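Local structure of acetoin utilization protein (Exiguobacterium sibiricum, 2Q04) at residues E85-G90 and L132-Y137; L96-I101 and K115-S120; I155-M160 and L165-T170; A185-H190 and E194-F199. The protein is probably an acetyltransferase of the GNAT family with a part in acetoin utilization, its acceptor substrate not being established. All blocks are in the same frame, centred on the assembly; numbering follows the deposited sequence.

Interaction 1 (E85-G90 and L132-Y137). With CA (calcium ion), chain H; CA (calcium ion), chain G; EDO (1,2-ethanediol), chain J.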
loop_
_atom_site.group_PDB
_atom_site.type_symbol
_atom_site.label_atom_id
_atom_site.label_comp_id
_atom_site.label_asym_id
_atom_site.label_seq_id
_atom_site.Cartn_x
_atom_site.Cartn_y
_atom_site.Cartn_z
ATOM N N GLU A 85 -13.097 -9.087 -3.317
ATOM C CA GLU A 85 -12.247 -9.739 -2.326
ATOM C C GLU A 85 -12.955 -9.631 -0.983
ATOM O O GLU A 85 -13.870 -8.830 -0.833
ATOM C CB GLU A 85 -10.863 -9.072 -2.267
ATOM C CG GLU A 85 -10.009 -9.284 -3.545
ATOM C CD GLU A 85 -8.525 -8.903 -3.350
ATOM O OE1 GLU A 85 -8.224 -8.069 -2.457
ATOM O OE2 GLU A 85 -7.668 -9.442 -4.094
ATOM N N THR A 86 -12.542 -10.438 -0.012
ATOM C CA THR A 86 -13.269 -10.506 1.275
ATOM C C THR A 86 -13.161 -9.223 2.120
ATOM O O THR A 86 -14.057 -8.914 2.901
ATOM C CB THR A 86 -12.825 -11.732 2.138
ATOM O OG1 THR A 86 -13.667 -11.830 3.305
ATOM C CG2 THR A 86 -11.379 -11.610 2.569
ATOM N N TRP A 87 -12.130 -8.433 1.874
ATOM C CA TRP A 87 -11.838 -7.270 2.716
ATOM C C TRP A 87 -12.852 -6.102 2.549
ATOM O O TRP A 87 -12.853 -5.173 3.344
ATOM C CB TRP A 87 -10.401 -6.787 2.453
ATOM C CG TRP A 87 -9.451 -7.910 2.417
ATOM C CD1 TRP A 87 -8.852 -8.441 1.308
ATOM C CD2 TRP A 87 -9.123 -8.778 3.500
ATOM N NE1 TRP A 87 -8.121 -9.547 1.650
ATOM C CE2 TRP A 87 -8.273 -9.782 2.991
ATOM C CE3 TRP A 87 -9.447 -8.795 4.860
ATOM C CZ2 TRP A 87 -7.744 -10.796 3.795
ATOM C CZ3 TRP A 87 -8.916 -9.796 5.657
ATOM C CH2 TRP A 87 -8.078 -10.787 5.120
ATOM N N SER A 88 -13.756 -6.211 1.563
ATOM C CA SER A 88 -14.724 -5.151 1.293
ATOM C C SER A 88 -16.117 -5.466 1.842
ATOM O O SER A 88 -17.030 -4.669 1.694
ATOM C CB SER A 88 -14.819 -4.888 -0.215
ATOM O OG SER A 88 -15.330 -6.012 -0.903
ATOM N N GLU A 89 -16.274 -6.616 2.479
ATOM C CA GLU A 89 -17.586 -7.017 3.011
ATOM C C GLU A 89 -18.132 -6.010 4.033
ATOM O O GLU A 89 -17.369 -5.368 4.761
ATOM C CB GLU A 89 -17.504 -8.388 3.662
ATOM C CG GLU A 89 -17.588 -9.529 2.717
ATOM C CD GLU A 89 -17.906 -10.831 3.412
ATOM O OE1 GLU A 89 -18.112 -10.821 4.650
ATOM O OE2 GLU A 89 -17.976 -11.858 2.720
ATOM N N GLY A 90 -19.455 -5.895 4.093
ATOM C CA GLY A 90 -20.101 -5.027 5.063
ATOM C C GLY A 90 -20.040 -3.566 4.674
ATOM O O GLY A 90 -19.373 -3.195 3.711
ATOM N N LEU A 132 -5.602 -1.758 6.065
ATOM C CA LEU A 132 -5.121 -3.106 5.911
ATOM C C LEU A 132 -4.413 -3.250 4.585
ATOM O O LEU A 132 -4.567 -2.420 3.705
ATOM C CB LEU A 132 -6.288 -4.123 6.034
ATOM C CG LEU A 132 -7.467 -4.071 5.015
ATOM C CD1 LEU A 132 -7.083 -4.662 3.654
ATOM C CD2 LEU A 132 -8.665 -4.818 5.577
ATOM N N THR A 133 -3.614 -4.296 4.457
ATOM C CA THR A 133 -2.903 -4.568 3.209
ATOM C C THR A 133 -2.626 -6.063 3.086
ATOM O O THR A 133 -2.497 -6.763 4.090
ATOM C CB THR A 133 -1.522 -3.748 3.124
ATOM O OG1 THR A 133 -1.182 -3.515 1.758
ATOM C CG2 THR A 133 -0.403 -4.486 3.791
ATOM N N THR A 134 -2.564 -6.543 1.854
ATOM C CA THR A 134 -2.281 -7.939 1.581
ATOM C C THR A 134 -1.062 -8.047 0.703
ATOM O O THR A 134 -0.912 -7.281 -0.247
ATOM C CB THR A 134 -3.435 -8.592 0.854
ATOM O OG1 THR A 134 -3.765 -7.816 -0.307
ATOM C CG2 THR A 134 -4.647 -8.692 1.757
ATOM N N GLU A 135 -0.185 -9.002 1.018
ATOM C CA GLU A 135 1.049 -9.228 0.238
ATOM C C GLU A 135 1.176 -10.712 -0.103
ATOM O O GLU A 135 1.109 -11.555 0.776
ATOM C CB GLU A 135 2.278 -8.757 1.035
ATOM C CG GLU A 135 2.429 -7.213 1.118
ATOM C CD GLU A 135 2.877 -6.581 -0.210
ATOM O OE1 GLU A 135 3.501 -7.291 -1.020
ATOM O OE2 GLU A 135 2.604 -5.369 -0.437
ATOM N N TYR A 136 1.337 -11.013 -1.394
ATOM C CA TYR A 136 1.431 -12.377 -1.872
ATOM C C TYR A 136 2.766 -12.606 -2.577
ATOM O O TYR A 136 3.180 -11.794 -3.407
ATOM C CB TYR A 136 0.306 -12.663 -2.848
ATOM C CG TYR A 136 -1.064 -12.328 -2.325
ATOM C CD1 TYR A 136 -1.886 -13.315 -1.785
ATOM C CD2 TYR A 136 -1.557 -11.034 -2.397
ATOM C CE1 TYR A 136 -3.168 -13.016 -1.322
ATOM C CE2 TYR A 136 -2.835 -10.720 -1.925
ATOM C CZ TYR A 136 -3.633 -11.719 -1.396
ATOM O OH TYR A 136 -4.892 -11.423 -0.954
ATOM N N TYR A 137 3.380 -13.767 -2.331
ATOM C CA TYR A 137 4.723 -14.070 -2.871
ATOM C C TYR A 137 4.787 -13.911 -4.409
ATOM O O TYR A 137 5.852 -13.605 -4.968
ATOM C CB TYR A 137 5.155 -15.506 -2.490
ATOM C CG TYR A 137 4.725 -16.552 -3.508
ATOM C CD1 TYR A 137 5.431 -16.718 -4.706
ATOM C CD2 TYR A 137 3.597 -17.339 -3.301
ATOM C CE1 TYR A 137 5.029 -17.637 -5.657
ATOM C CE2 TYR A 137 3.195 -18.286 -4.249
ATOM C CZ TYR A 137 3.905 -18.413 -5.432
ATOM O OH TYR A 137 3.506 -19.328 -6.389
HETATM CA CA CA H . -17.412 -2.317 2.566
HETATM CA CA CA G . -1.478 -5.612 -1.942
HETATM C C1 EDO J . 6.435 -5.966 -3.713
HETATM O O1 EDO J . 6.198 -6.081 -2.292
HETATM C C2 EDO J . 5.204 -5.424 -4.412
HETATM O O2 EDO J . 5.263 -5.737 -5.801
HETATM O O HOH W 1 0.038 -4.528 -0.374
HETATM O O HOH W 2 -3.312 -4.784 -0.218
HETATM O O HOH W 3 -2.827 -6.942 -3.898
#

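Interaction 2 (L96-I101 and K115-S120). With CA (calcium ion), chain G.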
loop_
_atom_site.group_PDB
_atom_site.type_symbol
_atom_site.label_atom_id
_atom_site.label_comp_id
_atom_site.label_asym_id
_atom_site.label_seq_id
_atom_site.Cartn_x
_atom_site.Cartn_y
_atom_site.Cartn_z
ATOM N N LEU A 96 -9.739 1.017 4.939
ATOM C CA LEU A 96 -9.059 1.445 3.734
ATOM C C LEU A 96 -7.972 0.441 3.400
ATOM O O LEU A 96 -7.385 -0.151 4.292
ATOM C CB LEU A 96 -8.432 2.822 3.970
ATOM C CG LEU A 96 -7.952 3.602 2.750
ATOM C CD1 LEU A 96 -9.123 4.009 1.870
ATOM C CD2 LEU A 96 -7.183 4.824 3.196
ATOM N N GLU A 97 -7.708 0.238 2.120
ATOM C CA GLU A 97 -6.657 -0.687 1.723
ATOM C C GLU A 97 -5.448 0.033 1.134
ATOM O O GLU A 97 -5.585 0.903 0.290
ATOM C CB GLU A 97 -7.175 -1.735 0.724
ATOM C CG GLU A 97 -6.125 -2.843 0.411
ATOM C CD GLU A 97 -6.532 -3.753 -0.731
ATOM O OE1 GLU A 97 -7.627 -3.563 -1.283
ATOM O OE2 GLU A 97 -5.730 -4.640 -1.096
ATOM N N LEU A 98 -4.280 -0.288 1.665
ATOM C CA LEU A 98 -3.044 0.053 1.037
ATOM C C LEU A 98 -2.902 -0.936 -0.087
ATOM O O LEU A 98 -2.577 -2.100 0.140
ATOM C CB LEU A 98 -1.881 -0.084 2.044
ATOM C CG LEU A 98 -0.476 0.414 1.643
ATOM C CD1 LEU A 98 0.460 0.322 2.841
ATOM C CD2 LEU A 98 0.106 -0.374 0.457
ATOM N N GLY A 99 -3.307 -0.525 -1.275
ATOM C CA GLY A 99 -3.371 -1.432 -2.415
ATOM C C GLY A 99 -2.041 -2.064 -2.710
ATOM O O GLY A 99 -1.879 -3.272 -2.581
ATOM N N ALA A 100 -1.063 -1.230 -3.064
ATOM C CA ALA A 100 0.255 -1.713 -3.412
ATOM C C ALA A 100 1.334 -0.662 -3.149
ATOM O O ALA A 100 1.041 0.507 -2.886
ATOM C CB ALA A 100 0.284 -2.147 -4.872
ATOM N N ILE A 101 2.581 -1.114 -3.186
ATOM C CA ILE A 101 3.737 -0.260 -3.009
ATOM C C ILE A 101 4.864 -0.853 -3.818
ATOM O O ILE A 101 5.233 -1.996 -3.622
ATOM C CB ILE A 101 4.148 -0.159 -1.521
ATOM C CG1 ILE A 101 5.304 0.824 -1.341
ATOM C CG2 ILE A 101 4.528 -1.509 -0.972
ATOM C CD1 ILE A 101 5.580 1.161 0.101
ATOM N N LYS A 115 9.932 5.865 3.448
ATOM C CA LYS A 115 9.525 7.273 3.302
ATOM C C LYS A 115 8.214 7.410 2.596
ATOM O O LYS A 115 7.439 8.303 2.885
ATOM C CB LYS A 115 10.584 8.069 2.551
ATOM C CG LYS A 115 11.590 8.726 3.434
ATOM C CD LYS A 115 11.021 9.976 4.104
ATOM C CE LYS A 115 12.086 10.700 4.906
ATOM N NZ LYS A 115 11.609 12.001 5.417
ATOM N N LEU A 116 8.017 6.599 1.587
ATOM C CA LEU A 116 6.761 6.563 0.884
ATOM C C LEU A 116 5.629 6.393 1.906
ATOM O O LEU A 116 4.619 7.097 1.849
ATOM C CB LEU A 116 6.760 5.394 -0.100
ATOM C CG LEU A 116 6.343 5.635 -1.546
ATOM C CD1 LEU A 116 6.798 6.929 -2.055
ATOM C CD2 LEU A 116 6.899 4.506 -2.412
ATOM N N LEU A 117 5.835 5.494 2.877
ATOM C CA LEU A 117 4.834 5.241 3.917
ATOM C C LEU A 117 4.758 6.396 4.920
ATOM O O LEU A 117 3.672 6.746 5.381
ATOM C CB LEU A 117 5.134 3.926 4.658
ATOM C CG LEU A 117 4.951 2.607 3.868
ATOM C CD1 LEU A 117 5.479 1.423 4.683
ATOM C CD2 LEU A 117 3.500 2.386 3.483
ATOM N N GLU A 118 5.915 6.977 5.262
ATOM C CA GLU A 118 5.960 8.126 6.190
ATOM C C GLU A 118 5.114 9.287 5.676
ATOM O O GLU A 118 4.283 9.824 6.395
ATOM C CB GLU A 118 7.402 8.613 6.392
ATOM C CG GLU A 118 8.225 7.797 7.376
ATOM C CD GLU A 118 9.642 8.367 7.575
ATOM O OE1 GLU A 118 9.803 9.619 7.538
ATOM O OE2 GLU A 118 10.585 7.567 7.777
ATOM N N VAL A 119 5.365 9.688 4.436
ATOM C CA VAL A 119 4.663 10.809 3.830
ATOM C C VAL A 119 3.167 10.510 3.692
ATOM O O VAL A 119 2.332 11.414 3.779
ATOM C CB VAL A 119 5.263 11.152 2.439
ATOM C CG1 VAL A 119 4.434 12.234 1.739
ATOM C CG2 VAL A 119 6.704 11.599 2.586
ATOM N N SER A 120 2.837 9.236 3.502
ATOM C CA SER A 120 1.447 8.812 3.422
ATOM C C SER A 120 0.706 9.027 4.755
ATOM O O SER A 120 -0.464 9.402 4.760
ATOM C CB SER A 120 1.357 7.338 3.004
ATOM O OG SER A 120 1.755 7.160 1.652
HETATM CA CA CA G . -1.478 -5.612 -1.942
HETATM O O HOH W 2 -3.312 -4.784 -0.218
HETATM O O HOH W 1 0.038 -4.528 -0.374
HETATM O O HOH W 3 -2.827 -6.942 -3.898
#

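Interaction 3 (I155-M160 and L165-T170). With EDO (1,2-ethanediol), chain K.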
loop_
_atom_site.group_PDB
_atom_site.type_symbol
_atom_site.label_atom_id
_atom_site.label_comp_id
_atom_site.label_asym_id
_atom_site.label_seq_id
_atom_site.Cartn_x
_atom_site.Cartn_y
_atom_site.Cartn_z
ATOM N N ILE A 155 12.085 -8.480 5.298
ATOM C CA ILE A 155 12.408 -7.097 4.921
ATOM C C ILE A 155 11.148 -6.301 4.615
ATOM O O ILE A 155 10.995 -5.184 5.065
ATOM C CB ILE A 155 13.359 -7.072 3.694
ATOM C CG1 ILE A 155 14.719 -7.670 4.081
ATOM C CG2 ILE A 155 13.535 -5.658 3.189
ATOM C CD1 ILE A 155 15.553 -8.126 2.906
HETATM N N MSE A 156 10.252 -6.889 3.846
HETATM C CA MSE A 156 9.028 -6.225 3.473
HETATM C C MSE A 156 8.160 -5.945 4.697
HETATM O O MSE A 156 7.468 -4.927 4.756
HETATM C CB MSE A 156 8.263 -7.071 2.460
HETATM C CG MSE A 156 6.927 -6.488 2.046
HETATM SE SE MSE A 156 5.494 -6.921 3.298
HETATM C CE MSE A 156 5.538 -8.918 3.160
ATOM N N GLU A 157 8.190 -6.846 5.676
ATOM C CA GLU A 157 7.343 -6.679 6.868
ATOM C C GLU A 157 7.852 -5.553 7.740
ATOM O O GLU A 157 7.074 -4.739 8.212
ATOM C CB GLU A 157 7.233 -7.986 7.674
ATOM C CG GLU A 157 6.075 -7.983 8.705
ATOM C CD GLU A 157 6.053 -9.248 9.599
ATOM O OE1 GLU A 157 6.561 -10.302 9.163
ATOM O OE2 GLU A 157 5.517 -9.174 10.732
ATOM N N LYS A 158 9.171 -5.473 7.901
ATOM C CA LYS A 158 9.778 -4.408 8.675
ATOM C C LYS A 158 9.587 -3.034 7.994
ATOM O O LYS A 158 9.445 -2.015 8.677
ATOM C CB LYS A 158 11.249 -4.736 8.940
ATOM C CG LYS A 158 11.411 -5.971 9.886
ATOM C CD LYS A 158 12.856 -6.487 9.974
ATOM C CE LYS A 158 13.664 -5.769 11.055
ATOM N NZ LYS A 158 14.899 -6.543 11.430
HETATM N N MSE A 159 9.502 -3.032 6.659
HETATM C CA MSE A 159 9.183 -1.825 5.930
HETATM C C MSE A 159 7.801 -1.374 6.286
HETATM O O MSE A 159 7.584 -0.211 6.602
HETATM C CB MSE A 159 9.257 -2.062 4.437
HETATM C CG MSE A 159 8.942 -0.831 3.640
HETATM SE SE MSE A 159 8.784 -1.147 1.800
HETATM C CE MSE A 159 7.181 -2.096 1.802
HETATM N N MSE A 160 6.844 -2.304 6.197
HETATM C CA MSE A 160 5.437 -2.019 6.513
HETATM C C MSE A 160 5.278 -1.575 7.985
HETATM O O MSE A 160 4.469 -0.710 8.293
HETATM C CB MSE A 160 4.583 -3.250 6.246
HETATM C CG MSE A 160 4.423 -3.596 4.755
HETATM SE SE MSE A 160 3.462 -2.187 3.749
HETATM C CE MSE A 160 3.188 -3.180 1.980
ATOM N N LEU A 165 1.883 -0.477 9.981
ATOM C CA LEU A 165 1.191 -1.743 9.715
ATOM C C LEU A 165 1.836 -2.899 10.495
ATOM O O LEU A 165 3.050 -2.995 10.583
ATOM C CB LEU A 165 1.180 -2.068 8.204
ATOM C CG LEU A 165 0.150 -1.286 7.375
ATOM C CD1 LEU A 165 0.658 0.106 7.066
ATOM C CD2 LEU A 165 -0.191 -2.017 6.097
ATOM N N VAL A 166 0.991 -3.786 11.026
ATOM C CA VAL A 166 1.430 -4.938 11.789
ATOM C C VAL A 166 0.778 -6.197 11.239
ATOM O O VAL A 166 -0.353 -6.155 10.788
ATOM C CB VAL A 166 0.981 -4.797 13.299
ATOM C CG1 VAL A 166 1.653 -5.823 14.156
ATOM C CG2 VAL A 166 1.266 -3.413 13.813
ATOM N N PHE A 167 1.491 -7.328 11.321
ATOM C CA PHE A 167 0.975 -8.607 10.859
ATOM C C PHE A 167 -0.230 -9.046 11.673
ATOM O O PHE A 167 -0.245 -8.903 12.895
ATOM C CB PHE A 167 2.054 -9.668 10.952
ATOM C CG PHE A 167 1.561 -11.049 10.696
ATOM C CD1 PHE A 167 1.572 -11.573 9.426
ATOM C CD2 PHE A 167 1.077 -11.835 11.743
ATOM C CE1 PHE A 167 1.119 -12.854 9.190
ATOM C CE2 PHE A 167 0.625 -13.108 11.513
ATOM C CZ PHE A 167 0.650 -13.626 10.243
ATOM N N PHE A 168 -1.248 -9.572 10.974
ATOM C CA PHE A 168 -2.435 -10.161 11.621
ATOM C C PHE A 168 -2.716 -11.532 11.028
ATOM O O PHE A 168 -2.697 -11.697 9.806
ATOM C CB PHE A 168 -3.664 -9.266 11.426
ATOM C CG PHE A 168 -3.686 -8.067 12.326
ATOM C CD1 PHE A 168 -4.176 -8.164 13.616
ATOM C CD2 PHE A 168 -3.222 -6.839 11.882
ATOM C CE1 PHE A 168 -4.194 -7.063 14.449
ATOM C CE2 PHE A 168 -3.255 -5.725 12.714
ATOM C CZ PHE A 168 -3.733 -5.843 13.995
ATOM N N PRO A 169 -2.951 -12.540 11.893
ATOM C CA PRO A 169 -3.355 -13.846 11.393
ATOM C C PRO A 169 -4.671 -13.777 10.653
ATOM O O PRO A 169 -5.478 -12.891 10.909
ATOM C CB PRO A 169 -3.508 -14.686 12.676
ATOM C CG PRO A 169 -2.726 -13.993 13.693
ATOM C CD PRO A 169 -2.787 -12.541 13.356
ATOM N N THR A 170 -4.872 -14.690 9.726
ATOM C CA THR A 170 -6.117 -14.759 8.981
ATOM C C THR A 170 -6.376 -16.180 8.486
ATOM O O THR A 170 -5.444 -16.962 8.297
ATOM C CB THR A 170 -6.095 -13.827 7.768
ATOM O OG1 THR A 170 -7.320 -13.957 7.045
ATOM C CG2 THR A 170 -4.926 -14.174 6.834
HETATM C C1 EDO K . -1.261 -16.893 8.169
HETATM O O1 EDO K . -2.315 -16.430 9.043
HETATM C C2 EDO K . -0.635 -15.700 7.436
HETATM O O2 EDO K . 0.634 -16.046 6.845
#

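Interaction 4 (A185-H190 and E194-F199)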
loop_
_atom_site.group_PDB
_atom_site.type_symbol
_atom_site.label_atom_id
_atom_site.label_comp_id
_atom_site.label_asym_id
_atom_site.label_seq_id
_atom_site.Cartn_x
_atom_site.Cartn_y
_atom_site.Cartn_z
ATOM N N ALA A 185 -2.043 -4.679 8.932
ATOM C CA ALA A 185 -2.947 -3.556 9.073
ATOM C C ALA A 185 -2.480 -2.527 10.086
ATOM O O ALA A 185 -1.872 -2.856 11.080
ATOM C CB ALA A 185 -4.326 -4.038 9.423
ATOM N N ARG A 186 -2.809 -1.270 9.809
ATOM C CA ARG A 186 -2.518 -0.168 10.700
ATOM C C ARG A 186 -3.816 0.370 11.240
ATOM O O ARG A 186 -4.657 0.870 10.473
ATOM C CB ARG A 186 -1.778 0.946 9.949
ATOM C CG ARG A 186 -1.441 2.195 10.803
ATOM C CD ARG A 186 -0.999 3.356 9.901
ATOM N NE ARG A 186 -0.188 4.372 10.594
ATOM C CZ ARG A 186 -0.680 5.411 11.263
ATOM N NH1 ARG A 186 -1.986 5.555 11.419
ATOM N NH2 ARG A 186 0.141 6.277 11.823
ATOM N N ILE A 187 -4.014 0.234 12.550
ATOM C CA ILE A 187 -5.222 0.741 13.202
ATOM C C ILE A 187 -4.983 2.164 13.692
ATOM O O ILE A 187 -4.255 2.386 14.666
ATOM C CB ILE A 187 -5.645 -0.144 14.410
ATOM C CG1 ILE A 187 -5.942 -1.572 13.945
ATOM C CG2 ILE A 187 -6.889 0.462 15.116
ATOM C CD1 ILE A 187 -6.101 -2.570 15.081
ATOM N N GLY A 188 -5.597 3.127 13.007
ATOM C CA GLY A 188 -5.468 4.519 13.366
ATOM C C GLY A 188 -5.839 4.784 14.816
ATOM O O GLY A 188 -6.708 4.115 15.382
ATOM N N LYS A 189 -5.182 5.783 15.405
ATOM C CA LYS A 189 -5.387 6.156 16.809
ATOM C C LYS A 189 -6.849 6.541 17.120
ATOM O O LYS A 189 -7.304 6.393 18.258
ATOM C CB LYS A 189 -4.447 7.336 17.160
ATOM C CG LYS A 189 -4.575 7.850 18.571
ATOM N N HIS A 190 -7.570 7.043 16.105
ATOM C CA HIS A 190 -8.987 7.481 16.276
ATOM C C HIS A 190 -10.001 6.441 15.807
ATOM O O HIS A 190 -11.190 6.733 15.736
ATOM C CB HIS A 190 -9.264 8.774 15.474
ATOM C CG HIS A 190 -8.539 9.971 15.975
ATOM N ND1 HIS A 190 -7.628 10.662 15.205
ATOM C CD2 HIS A 190 -8.641 10.652 17.140
ATOM C CE1 HIS A 190 -7.176 11.698 15.887
ATOM N NE2 HIS A 190 -7.775 11.717 17.063
ATOM N N GLU A 194 -15.634 -0.718 16.982
ATOM C CA GLU A 194 -16.569 -1.378 16.065
ATOM C C GLU A 194 -15.901 -1.676 14.730
ATOM O O GLU A 194 -16.156 -2.705 14.121
ATOM C CB GLU A 194 -17.812 -0.501 15.839
ATOM C CG GLU A 194 -18.724 -0.363 17.065
ATOM C CD GLU A 194 -18.130 0.517 18.162
ATOM O OE1 GLU A 194 -17.307 1.400 17.843
ATOM O OE2 GLU A 194 -18.500 0.331 19.342
ATOM N N VAL A 195 -15.053 -0.758 14.283
ATOM C CA VAL A 195 -14.323 -0.922 13.042
ATOM C C VAL A 195 -13.293 -2.059 13.174
ATOM O O VAL A 195 -13.106 -2.852 12.250
ATOM C CB VAL A 195 -13.592 0.382 12.659
ATOM C CG1 VAL A 195 -12.713 0.170 11.424
ATOM C CG2 VAL A 195 -14.599 1.505 12.424
ATOM N N VAL A 196 -12.634 -2.117 14.326
ATOM C CA VAL A 196 -11.647 -3.144 14.585
ATOM C C VAL A 196 -12.307 -4.509 14.683
ATOM O O VAL A 196 -11.764 -5.508 14.213
ATOM C CB VAL A 196 -10.875 -2.865 15.884
ATOM C CG1 VAL A 196 -10.011 -4.074 16.269
ATOM C CG2 VAL A 196 -10.015 -1.618 15.727
ATOM N N ALA A 197 -13.479 -4.548 15.307
ATOM C CA ALA A 197 -14.224 -5.794 15.450
ATOM C C ALA A 197 -14.637 -6.321 14.090
ATOM O O ALA A 197 -14.639 -7.523 13.863
ATOM C CB ALA A 197 -15.445 -5.584 16.327
ATOM N N HIS A 198 -15.014 -5.411 13.193
ATOM C CA HIS A 198 -15.393 -5.781 11.847
ATOM C C HIS A 198 -14.204 -6.363 11.118
ATOM O O HIS A 198 -14.321 -7.363 10.428
ATOM C CB HIS A 198 -15.919 -4.574 11.100
ATOM C CG HIS A 198 -16.403 -4.885 9.720
ATOM N ND1 HIS A 198 -17.297 -5.894 9.457
ATOM C CD2 HIS A 198 -16.185 -4.262 8.539
ATOM C CE1 HIS A 198 -17.575 -5.910 8.164
ATOM N NE2 HIS A 198 -16.916 -4.927 7.587
ATOM N N PHE A 199 -13.051 -5.726 11.279
ATOM C CA PHE A 199 -11.823 -6.209 10.675
ATOM C C PHE A 199 -11.494 -7.610 11.165
ATOM O O PHE A 199 -11.102 -8.463 10.381
ATOM C CB PHE A 199 -10.657 -5.257 10.980
ATOM C CG PHE A 199 -9.297 -5.810 10.603
ATOM C CD1 PHE A 199 -8.987 -6.094 9.276
ATOM C CD2 PHE A 199 -8.318 -6.004 11.569
ATOM C CE1 PHE A 199 -7.728 -6.590 8.926
ATOM C CE2 PHE A 199 -7.054 -6.498 11.215
ATOM C CZ PHE A 199 -6.771 -6.786 9.892
#

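Interaction 1 (E85-G90 and L132-Y137)
Trp87 reaches Leu132 and Thr134 on strand 130-135, part of the central sheet of a GNAT acetyltransferase fold, from the loop joining strands 71-79 and 95-103. Its CG stands anti to the carbonyl carbon (chi1 -45°), which carries the indole to the strand. At the root, Trp87 CB meets both methyls of Leu132, with CD2 at 4.1 Å. Further out, CE3 on the six-membered ring touches the same CD2, while on the pyrrole side NE1 lies 3.6 Å from Thr134 CG2, a methyl that CE2 also meets. Both partners come to the ring obliquely. Thr86 CG2 lies over the centre of one ring face, 3.6 Å above its plane, and the distal CH2 ends near Thr170.

Beyond this packing, Thr134 O binds a calcium ion at 2.5 Å together with Gly99 O and three waters. One of these waters donates to both Thr133 OG1 and Glu135 OE2; Glu135 OE1 is hydrogen-bonded to Trp140 NE1. Replacing Glu135 with an alanine would probably leave that water short of an acceptor and Trp140 NE1 without its mate. A second calcium ion sits at the loop, held by Ser88 O at 2.5 Å and Gly90 O at 2.4 Å.

Interaction 2 (L96-I101 and K115-S120)
Apolar contacts alone join Leu98 and Ile101 of the strand to Leu116 and Leu117 of the helix. Leu98 CD1 meets Leu117 CD2 at 3.7 Å, the two side chains crossing at about a right angle. Ile101 has CG1 opposite its backbone N (chi1 -176°) and stays extended, which takes CD1 to within 4.1 Å of Leu117 CG. Ile101 CG1 also touches Leu116 CD2, the two side chains sliding past each other in opposite directions.

The segments belong to the beta-alpha-beta unit of strand 95-103, helix 112-121 and strand 130-135. Their short axes run roughly antiparallel, at 147° between their N-to-C directions, with a closest approach of 11.1 Å. In GNAT enzymes the turn between the corresponding strand and helix typically receives the pyrophosphate of coenzyme A, a role consistent with this topology.

Hydrogen bonds tie the helix to itself: Leu116 O is gripped from opposite faces of its carbonyl plane by Ser120 N and by Ser120 OG, the latter at 2.9 Å.

Metal coordination involves one carbonyl of the strand, Gly99 O, which binds a calcium ion at 2.5 Å. A water of this ion that also accepts from Thr134 N donates to Glu97 OE2 at 2.6 Å and to Leu98 O at 2.8 Å.

Interaction 3 (I155-M160 and L165-T170)
The carboxylate of Glu157 comes obliquely to the Phe167 side chain at its root, carboxylate and ring planes 39° apart, with OE2 3.5 Å from Phe167 CB. At the ring's outer edge a 1,2-ethanediol, probably left from crystallisation, places O2 in the ring plane and C2 3.7 Å from Phe167 CZ. Phe167 CG lies opposite its backbone N (chi1 171°), and the ring ends clear of the helix and touches Cys182 of strand 182-187. The other carboxylate oxygen, Glu157 OE1, forms a salt bridge with Arg153. A glycine in place of Phe167 removes both CB and ring, and would probably leave the Glu157 carboxylate freer to turn and Cys182 without its aromatic neighbour.

The contact is a tight helix-to-strand connection: helix 149-162 leads by a short turn into strand 166-168, which pairs antiparallel with strand 182-187. Leu165 N donates to Met160 O at 3.1 Å, a bent bond (139° at the hydrogen) whose donor stands above the carbonyl plane. Beside it Leu165 CB touches Met160 CB at 4.1 Å. The selenomethionine Met160 then bends away at chi2 and packs on Leu98 and Ile101.

Past the strand, in the following loop, Thr170 N gives the same glycol a nearly straight hydrogen bond to O1 at 3.2 Å.

Interaction 4 (A185-H190 and E194-F199)
Ala185 and Phe199 form the buried end of this contact, where helix 193-203 packs against strand 182-187 of the central sheet. The methyl Ala185 CB stands 3.7 Å from Phe199 CZ and 4.1 Å from Phe199 CE2, approaching the ring obliquely at its far end. Phe199 CG lies opposite the backbone N (chi1 170°), which brings CZ and CE2 to the Ala185 methyl. Leu130 and Leu132 of strand 130-135 also touch the phenyl group, and Phe168 meets it edge-to-face.

One helical turn earlier the contact opens toward solvent. There Ile187, an exposed residue, crosses the partly exposed Val196 at about a right angle: Ile187 CG2 lies 3.8 Å from Val196 CG2, and Ile187 CD1 reaches the same methyl at 4.1 Å. Beyond Ile187 the chain leaves the strand and diverges from the helix.

Polar ties are made to other parts of the chain. His198 NE2 bonds Glu89 O of the calcium-binding loop, and Arg186 forms a salt bridge with Glu127.

No hydrogen bond joins the two segments, and all the groups that meet are hydrocarbon. The strand and helix therefore meet here through the fit of methyl groups and a phenyl ring, and between these two segments no directional bond adds to that apolar fit.

Overall arrangement
The four contacts share one mixed sheet. Interactions 1 and 2, with centres about 15 Å apart, meet at the calcium ion bound by Thr134 O and Gly99 O, and Thr133 OG1 lies 2.6 Å from Leu98 O. Interaction 3 closes over this pair: Met160 CE comes within 3.6 Å of Ile101 CG2, and Thr133 CG2 within 3.4 Å of Leu165 CD2. Interactions 3 and 4 join through their strands, Val166 O to Ala185 N at 2.9 Å. Interaction 4 also approaches interaction 1, with Glu89 O 2.9 Å from His198 NE2 within the loop that binds the other calcium ion. Interactions 2 and 4 do not touch, their nearest atoms being about 7 Å apart.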